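Local structure of 3,4-dihydroxy-2-butanone 4-phosphate synthase (Acinetobacter baumannii, 6MNZ) at residues L9-D23 with H143-L156. The protein probably converts D-ribulose 5-phosphate into formate and 3,4-dihydroxy-2-butanone 4-phosphate, a step of riboflavin biosynthesis that depends on magnesium or manganese. Numbering follows the deposited sequence.
Sequences LVADIRAGKMVILMD and HTEAGCDLARLAGL. With SO4 (sulfate ion), chain C.
Leu150 meets Ile13, Val19 and Leu21 where helix 143-153 packs on one face of the mixed sheet of the DHBP synthase fold, a worked example of one helix that packs the core and carries, at its N-terminal end, residues of the predicted substrate site. The helix axis comes within 9.5 Å of that of strand 19-22 and crosses helix 9-15 at -78°. With CG anti to the backbone N (chi1 -154°), Leu150 sends CD2 in among the three: it lies 3.7 Å from Ile13 CG1, touches Val19 CG2, and meets Leu21 CD1 tip to tip. One turn earlier, Ala146 CB rests on Leu21 CD1. All four large side chains are buried, and Leu195 of helix 192-202 also touches Leu150. The tight packing continues where Val10 crosses Leu153 at about a right angle and Ile13 CG2 lies 3.9 Å from Ala154 CB.

Arg14 marks the solvent side: its exposed chain bends at chi3, and NH2 donates a bent bond to Ala154 O (3.3 Å), from above the carbonyl plane. Gly155 ends the helix there in a Schellman motif.

At the N-terminal end of the helix, Thr144 N and OG1 both bond sulfate O1, consistent with a phosphate position. Asp23, whose OD2 is hydrogen-bonded to Glu28 N, lies obliquely against the ring of His143, a predicted metal ligand whose NE2 bonds to Glu30 O. Sulfate O2 accepts hydrogen bonds from His143 N and from His143 ND1, the latter at 2.8 Å.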
ATOM      1  N   LEU A   9     -29.928   7.772 -17.809  1.00 48.08           N
ATOM      2  CA  LEU A   9     -29.153   8.514 -16.823  1.00 48.24           C
ATOM      3  C   LEU A   9     -28.114   9.406 -17.495  1.00 46.05           C
ATOM      4  O   LEU A   9     -27.994  10.590 -17.157  1.00 64.86           O
ATOM      5  CB  LEU A   9     -28.480   7.544 -15.854  1.00 42.65           C
ATOM      6  CG  LEU A   9     -29.408   6.530 -15.182  1.00 36.68           C
ATOM      7  CD1 LEU A   9     -28.611   5.575 -14.304  1.00 56.48           C
ATOM      8  CD2 LEU A   9     -30.483   7.235 -14.373  1.00 27.23           C
ATOM      9  N   VAL A  10     -27.432   8.890 -18.518  1.00 32.35           N
ATOM     10  CA  VAL A  10     -26.502   9.718 -19.279  1.00 39.92           C
ATOM     11  C   VAL A  10     -27.251  10.828 -20.008  1.00 39.05           C
ATOM     12  O   VAL A  10     -26.754  11.953 -20.130  1.00 39.87           O
ATOM     13  CB  VAL A  10     -25.688   8.852 -20.258  1.00 34.46           C
ATOM     14  CG1 VAL A  10     -24.737   9.716 -21.070  1.00 37.08           C
ATOM     15  CG2 VAL A  10     -24.919   7.774 -19.509  1.00 33.52           C
ATOM     16  N   ALA A  11     -28.470  10.543 -20.476  1.00 35.40           N
ATOM     17  CA  ALA A  11     -29.181  11.509 -21.306  1.00 40.95           C
ATOM     18  C   ALA A  11     -29.707  12.671 -20.473  1.00 39.20           C
ATOM     19  O   ALA A  11     -29.700  13.822 -20.927  1.00 36.20           O
ATOM     20  CB  ALA A  11     -30.327  10.819 -22.044  1.00 42.38           C
ATOM     21  N   ASP A  12     -30.163  12.392 -19.251  1.00 43.38           N
ATOM     22  CA  ASP A  12     -30.632  13.461 -18.376  1.00 39.54           C
ATOM     23  C   ASP A  12     -29.484  14.361 -17.943  1.00 41.34           C
ATOM     24  O   ASP A  12     -29.627  15.589 -17.917  1.00 50.72           O
ATOM     25  CB  ASP A  12     -31.335  12.866 -17.158  1.00 43.94           C
ATOM     26  CG  ASP A  12     -32.794  12.566 -17.423  1.00 42.61           C
ATOM     27  OD1 ASP A  12     -33.563  12.455 -16.447  1.00 46.08           O
ATOM     28  OD2 ASP A  12     -33.194  12.566 -18.607  1.00 46.69           O
ATOM     29  N   ILE A  13     -28.305  13.781 -17.720  1.00 38.71           N
ATOM     30  CA  ILE A  13     -27.132  14.587 -17.402  1.00 41.66           C
ATOM     31  C   ILE A  13     -26.794  15.501 -18.572  1.00 42.23           C
ATOM     32  O   ILE A  13     -26.581  16.706 -18.395  1.00 40.96           O
ATOM     33  CB  ILE A  13     -25.947  13.677 -17.031  1.00 39.73           C
ATOM     34  CG1 ILE A  13     -26.202  12.986 -15.687  1.00 32.74           C
ATOM     35  CG2 ILE A  13     -24.652  14.473 -16.988  1.00 52.47           C
ATOM     36  CD1 ILE A  13     -26.161  13.916 -14.481  1.00 34.26           C
ATOM     37  N   ARG A  14     -26.861  14.969 -19.793  1.00 38.61           N
ATOM     38  CA  ARG A  14     -26.711  15.809 -20.976  1.00 36.55           C
ATOM     39  C   ARG A  14     -27.747  16.924 -20.992  1.00 44.67           C
ATOM     40  O   ARG A  14     -27.452  18.048 -21.416  1.00 51.98           O
ATOM     41  CB  ARG A  14     -26.824  14.949 -22.235  1.00 42.41           C
ATOM     42  CG  ARG A  14     -27.199  15.709 -23.496  1.00 53.14           C
ATOM     43  CD  ARG A  14     -26.743  14.960 -24.740  1.00 49.78           C
ATOM     44  NE  ARG A  14     -25.314  15.133 -24.988  1.00 45.55           N
ATOM     45  CZ  ARG A  14     -24.790  16.114 -25.719  1.00 58.55           C
ATOM     46  NH1 ARG A  14     -25.575  16.953 -26.383  1.00 54.63           N
ATOM     47  NH2 ARG A  14     -23.472  16.241 -25.804  1.00 64.56           N
ATOM     48  N   ALA A  15     -28.984  16.618 -20.597  1.00 47.43           N
ATOM     49  CA  ALA A  15     -30.045  17.616 -20.593  1.00 46.04           C
ATOM     50  C   ALA A  15     -29.919  18.628 -19.460  1.00 48.76           C
ATOM     51  O   ALA A  15     -30.663  19.614 -19.456  1.00 67.84           O
ATOM     52  CB  ALA A  15     -31.407  16.924 -20.508  1.00 35.36           C
ATOM     53  N   GLY A  16     -29.030  18.404 -18.496  1.00 44.23           N
ATOM     54  CA  GLY A  16     -28.883  19.315 -17.380  1.00 54.62           C
ATOM     55  C   GLY A  16     -29.780  19.045 -16.194  1.00 52.54           C
ATOM     56  O   GLY A  16     -29.884  19.907 -15.313  1.00 61.60           O
ATOM     57  N   LYS A  17     -30.498  17.926 -16.184  1.00 44.44           N
ATOM     58  CA  LYS A  17     -31.321  17.556 -15.045  1.00 46.40           C
ATOM     59  C   LYS A  17     -30.475  16.810 -14.014  1.00 46.23           C
ATOM     60  O   LYS A  17     -29.283  16.556 -14.213  1.00 45.28           O
ATOM     61  CB  LYS A  17     -32.505  16.701 -15.491  1.00 47.10           C
ATOM     62  CG  LYS A  17     -33.381  17.341 -16.556  1.00 51.06           C
ATOM     63  CD  LYS A  17     -34.098  16.279 -17.372  1.00 42.06           C
ATOM     64  CE  LYS A  17     -34.958  16.888 -18.465  1.00 51.46           C
ATOM     65  NZ  LYS A  17     -35.738  15.845 -19.191  1.00 49.94           N
ATOM     66  N   MET A  18     -31.097  16.454 -12.896  1.00 50.63           N
ATOM     67  CA  MET A  18     -30.444  15.638 -11.886  1.00 43.31           C
ATOM     68  C   MET A  18     -30.762  14.162 -12.094  1.00 34.91           C
ATOM     69  O   MET A  18     -31.735  13.792 -12.755  1.00 37.00           O
ATOM     70  CB  MET A  18     -30.876  16.067 -10.483  1.00 39.38           C
ATOM     71  CG  MET A  18     -30.644  17.535 -10.184  1.00 37.53           C
ATOM     72  SD  MET A  18     -30.898  17.932  -8.446  1.00 52.22           S
ATOM     73  CE  MET A  18     -30.535  19.686  -8.450  1.00 45.98           C
ATOM     74  N   VAL A  19     -29.937  13.315 -11.481  1.00 20.07           N
ATOM     75  CA  VAL A  19     -30.175  11.879 -11.440  1.00 25.39           C
ATOM     76  C   VAL A  19     -29.652  11.364 -10.109  1.00 25.60           C
ATOM     77  O   VAL A  19     -28.739  11.946  -9.520  1.00 36.43           O
ATOM     78  CB  VAL A  19     -29.504  11.140 -12.623  1.00 46.96           C
ATOM     79  CG1 VAL A  19     -30.092  11.605 -13.950  1.00 41.07           C
ATOM     80  CG2 VAL A  19     -27.997  11.348 -12.597  1.00 49.84           C
ATOM     81  N   ILE A  20     -30.331  10.359  -9.569  1.00 27.00           N
ATOM     82  CA  ILE A  20     -29.929   9.742  -8.311  1.00 26.58           C
ATOM     83  C   ILE A  20     -29.059   8.533  -8.620  1.00 26.57           C
ATOM     84  O   ILE A  20     -29.377   7.736  -9.511  1.00 37.21           O
ATOM     85  CB  ILE A  20     -31.156   9.339  -7.477  1.00 30.06           C
ATOM     86  CG1 ILE A  20     -31.972  10.574  -7.100  1.00 35.21           C
ATOM     87  CG2 ILE A  20     -30.723   8.595  -6.223  1.00 40.22           C
ATOM     88  CD1 ILE A  20     -33.340  10.255  -6.548  1.00 52.33           C
ATOM     89  N   LEU A  21     -27.924   8.435  -7.933  1.00 31.47           N
ATOM     90  CA  LEU A  21     -26.988   7.332  -8.106  1.00 34.54           C
ATOM     91  C   LEU A  21     -26.766   6.670  -6.754  1.00 36.49           C
ATOM     92  O   LEU A  21     -26.330   7.324  -5.801  1.00 37.11           O
ATOM     93  CB  LEU A  21     -25.660   7.817  -8.691  1.00 41.24           C
ATOM     94  CG  LEU A  21     -25.497   7.665 -10.206  1.00 36.04           C
ATOM     95  CD1 LEU A  21     -24.218   8.344 -10.673  1.00 54.24           C
ATOM     96  CD2 LEU A  21     -25.501   6.200 -10.620  1.00 44.28           C
ATOM     97  N   MET A  22     -26.997   5.364  -6.696  1.00 28.30           N
ATOM     98  CA  MET A  22     -26.702   4.571  -5.515  1.00 27.24           C
ATOM     99  C   MET A  22     -25.404   3.807  -5.729  1.00 34.69           C
ATOM    100  O   MET A  22     -25.163   3.262  -6.811  1.00 44.18           O
ATOM    101  CB  MET A  22     -27.833   3.588  -5.216  1.00 37.84           C
ATOM    102  CG  MET A  22     -29.165   4.248  -4.923  1.00 48.89           C
ATOM    103  SD  MET A  22     -30.454   3.053  -4.513  1.00 52.66           S
ATOM    104  CE  MET A  22     -31.115   2.699  -6.137  1.00 37.86           C
ATOM    105  N   ASP A  23     -24.616   3.694  -4.666  1.00 38.27           N
ATOM    106  CA  ASP A  23     -23.494   2.774  -4.651  1.00 29.02           C
ATOM    107  C   ASP A  23     -23.932   1.435  -4.065  1.00 31.32           C
ATOM    108  O   ASP A  23     -25.098   1.225  -3.724  1.00 39.25           O
ATOM    109  CB  ASP A  23     -22.334   3.370  -3.858  1.00 32.71           C
ATOM    110  CG  ASP A  23     -22.614   3.421  -2.370  1.00 31.29           C
ATOM    111  OD1 ASP A  23     -23.805   3.512  -1.996  1.00 26.38           O
ATOM    112  OD2 ASP A  23     -21.688   3.096  -1.597  1.00 27.52           O
ATOM    113  N   HIS A 143     -19.431   7.388  -5.528  1.00 32.29           N
ATOM    114  CA  HIS A 143     -20.193   8.444  -6.186  1.00 30.79           C
ATOM    115  C   HIS A 143     -19.275   9.461  -6.850  1.00 28.76           C
ATOM    116  O   HIS A 143     -19.682  10.130  -7.807  1.00 24.66           O
ATOM    117  CB  HIS A 143     -21.103   9.148  -5.177  1.00 32.30           C
ATOM    118  CG  HIS A 143     -22.034   8.226  -4.453  1.00 25.38           C
ATOM    119  ND1 HIS A 143     -21.698   7.624  -3.259  1.00 26.84           N
ATOM    120  CD2 HIS A 143     -23.334   7.919  -4.675  1.00 25.53           C
ATOM    121  CE1 HIS A 143     -22.728   6.923  -2.819  1.00 30.84           C
ATOM    122  NE2 HIS A 143     -23.751   7.137  -3.625  1.00 31.36           N
ATOM    123  N   THR A 144     -18.086   9.676  -6.286  1.00 31.24           N
ATOM    124  CA  THR A 144     -17.140  10.622  -6.867  1.00 38.16           C
ATOM    125  C   THR A 144     -16.777  10.223  -8.291  1.00 33.28           C
ATOM    126  O   THR A 144     -16.927  11.010  -9.233  1.00 31.71           O
ATOM    127  CB  THR A 144     -15.887  10.700  -5.992  1.00 46.52           C
ATOM    128  OG1 THR A 144     -16.252  11.137  -4.677  1.00 49.65           O
ATOM    129  CG2 THR A 144     -14.862  11.666  -6.588  1.00 37.20           C
ATOM    130  N   GLU A 145     -16.230   9.018  -8.456  1.00 34.40           N
ATOM    131  CA  GLU A 145     -15.922   8.519  -9.790  1.00 44.89           C
ATOM    132  C   GLU A 145     -17.175   8.413 -10.646  1.00 35.59           C
ATOM    133  O   GLU A 145     -17.136   8.726 -11.843  1.00 32.05           O
ATOM    134  CB  GLU A 145     -15.230   7.158  -9.689  1.00 42.18           C
ATOM    135  CG  GLU A 145     -13.811   7.218  -9.144  1.00 38.79           C
ATOM    136  CD  GLU A 145     -13.765   7.484  -7.651  1.00 34.93           C
ATOM    137  OE1 GLU A 145     -14.579   6.889  -6.915  1.00 39.02           O
ATOM    138  OE2 GLU A 145     -12.833   8.182  -7.202  1.00 49.12           O
ATOM    139  N   ALA A 146     -18.321   8.128 -10.025  1.00 33.73           N
ATOM    140  CA  ALA A 146     -19.542   7.915 -10.790  1.00 32.85           C
ATOM    141  C   ALA A 146     -20.073   9.226 -11.352  1.00 31.97           C
ATOM    142  O   ALA A 146     -20.496   9.286 -12.512  1.00 36.54           O
ATOM    143  CB  ALA A 146     -20.596   7.238  -9.916  1.00 33.97           C
ATOM    144  N   GLY A 147     -20.003  10.300 -10.565  1.00 35.93           N
ATOM    145  CA  GLY A 147     -20.415  11.598 -11.069  1.00 32.98           C
ATOM    146  C   GLY A 147     -19.592  12.050 -12.259  1.00 38.34           C
ATOM    147  O   GLY A 147     -20.138  12.518 -13.261  1.00 31.68           O
ATOM    148  N   CYS A 148     -18.275  11.846 -12.198  1.00 34.79           N
ATOM    149  CA  CYS A 148     -17.410  12.242 -13.304  1.00 36.23           C
ATOM    150  C   CYS A 148     -17.696  11.403 -14.543  1.00 27.87           C
ATOM    151  O   CYS A 148     -17.906  11.940 -15.635  1.00 29.87           O
ATOM    152  CB  CYS A 148     -15.943  12.113 -12.892  1.00 41.66           C
ATOM    153  SG  CYS A 148     -15.406  13.325 -11.664  1.00 38.45           S
ATOM    154  N   ASP A 149     -17.612  10.077 -14.412  1.00 33.58           N
ATOM    155  CA  ASP A 149     -17.782   9.211 -15.572  1.00 37.18           C
ATOM    156  C   ASP A 149     -19.153   9.393 -16.209  1.00 39.07           C
ATOM    157  O   ASP A 149     -19.259   9.464 -17.439  1.00 37.89           O
ATOM    158  CB  ASP A 149     -17.577   7.751 -15.172  1.00 33.84           C
ATOM    159  CG  ASP A 149     -16.141   7.447 -14.797  1.00 37.88           C
ATOM    160  OD1 ASP A 149     -15.240   8.195 -15.230  1.00 39.22           O
ATOM    161  OD2 ASP A 149     -15.916   6.468 -14.058  1.00 34.97           O
ATOM    162  N   LEU A 150     -20.178   9.650 -15.394  1.00 33.00           N
ATOM    163  CA  LEU A 150     -21.505   9.918 -15.937  1.00 26.53           C
ATOM    164  C   LEU A 150     -21.506  11.199 -16.761  1.00 33.15           C
ATOM    165  O   LEU A 150     -21.982  11.218 -17.902  1.00 36.92           O
ATOM    166  CB  LEU A 150     -22.524  10.003 -14.803  1.00 35.30           C
ATOM    167  CG  LEU A 150     -23.964   9.656 -15.181  1.00 39.81           C
ATOM    168  CD1 LEU A 150     -24.081   8.188 -15.570  1.00 35.12           C
ATOM    169  CD2 LEU A 150     -24.909   9.986 -14.036  1.00 41.71           C
ATOM    170  N   ALA A 151     -20.946  12.277 -16.209  1.00 37.39           N
ATOM    171  CA  ALA A 151     -20.863  13.525 -16.958  1.00 37.27           C
ATOM    172  C   ALA A 151     -20.031  13.351 -18.221  1.00 37.78           C
ATOM    173  O   ALA A 151     -20.328  13.952 -19.260  1.00 36.43           O
ATOM    174  CB  ALA A 151     -20.276  14.626 -16.078  1.00 34.66           C
ATOM    175  N   ARG A 152     -18.977  12.536 -18.147  1.00 40.81           N
ATOM    176  CA  ARG A 152     -18.167  12.267 -19.329  1.00 31.74           C
ATOM    177  C   ARG A 152     -18.992  11.604 -20.423  1.00 34.62           C
ATOM    178  O   ARG A 152     -18.923  12.006 -21.590  1.00 41.29           O
ATOM    179  CB  ARG A 152     -16.975  11.390 -18.947  1.00 39.02           C
ATOM    180  CG  ARG A 152     -16.177  10.867 -20.128  1.00 39.72           C
ATOM    181  CD  ARG A 152     -14.990  10.040 -19.658  1.00 29.57           C
ATOM    182  NE  ARG A 152     -13.964  10.870 -19.032  1.00 36.84           N
ATOM    183  CZ  ARG A 152     -13.733  10.931 -17.724  1.00 42.01           C
ATOM    184  NH1 ARG A 152     -14.526  10.304 -16.861  1.00 35.22           N
ATOM    185  NH2 ARG A 152     -12.731  11.672 -17.270  1.00 50.33           N
ATOM    186  N   LEU A 153     -19.882  10.684 -20.046  1.00 39.61           N
ATOM    187  CA  LEU A 153     -20.654   9.948 -21.038  1.00 42.71           C
ATOM    188  C   LEU A 153     -21.684  10.826 -21.734  1.00 47.73           C
ATOM    189  O   LEU A 153     -22.053  10.541 -22.879  1.00 48.46           O
ATOM    190  CB  LEU A 153     -21.349   8.755 -20.385  1.00 44.37           C
ATOM    191  CG  LEU A 153     -20.448   7.580 -20.005  1.00 43.33           C
ATOM    192  CD1 LEU A 153     -21.216   6.583 -19.150  1.00 39.82           C
ATOM    193  CD2 LEU A 153     -19.886   6.905 -21.246  1.00 41.49           C
ATOM    194  N   ALA A 154     -22.117  11.908 -21.092  1.00 52.59           N
ATOM    195  CA  ALA A 154     -22.871  12.959 -21.760  1.00 42.09           C
ATOM    196  C   ALA A 154     -21.992  13.866 -22.609  1.00 42.81           C
ATOM    197  O   ALA A 154     -22.437  14.960 -22.977  1.00 42.28           O
ATOM    198  CB  ALA A 154     -23.631  13.797 -20.729  1.00 51.11           C
ATOM    199  N   GLY A 155     -20.723  13.513 -22.799  1.00 39.43           N
ATOM    200  CA  GLY A 155     -19.836  14.316 -23.615  1.00 49.49           C
ATOM    201  C   GLY A 155     -19.468  15.649 -23.012  1.00 45.82           C
ATOM    202  O   GLY A 155     -18.900  16.496 -23.705  1.00 48.10           O
ATOM    203  N   LEU A 156     -19.698  15.826 -21.718  1.00 40.11           N
ATOM    204  CA  LEU A 156     -19.400  17.072 -21.032  1.00 47.28           C
ATOM    205  C   LEU A 156     -18.100  16.945 -20.243  1.00 47.80           C
ATOM    206  O   LEU A 156     -17.420  15.916 -20.281  1.00 51.03           O
ATOM    207  CB  LEU A 156     -20.560  17.459 -20.111  1.00 42.55           C
ATOM    208  CG  LEU A 156     -21.877  17.749 -20.834  1.00 39.52           C
ATOM    209  CD1 LEU A 156     -23.026  17.873 -19.848  1.00 46.75           C
ATOM    210  CD2 LEU A 156     -21.760  19.010 -21.677  1.00 62.16           C
TER
HETATM  211  S   SO4 C 401     -17.887   8.544  -2.597  1.00 33.70           S
HETATM  212  O1  SO4 C 401     -17.250   8.665  -3.906  1.00 44.23           O
HETATM  213  O2  SO4 C 401     -18.993   7.598  -2.684  1.00 29.54           O
HETATM  214  O3  SO4 C 401     -18.393   9.850  -2.191  1.00 42.69           O
HETATM  215  O4  SO4 C 401     -16.931   8.064  -1.605  1.00 34.37           O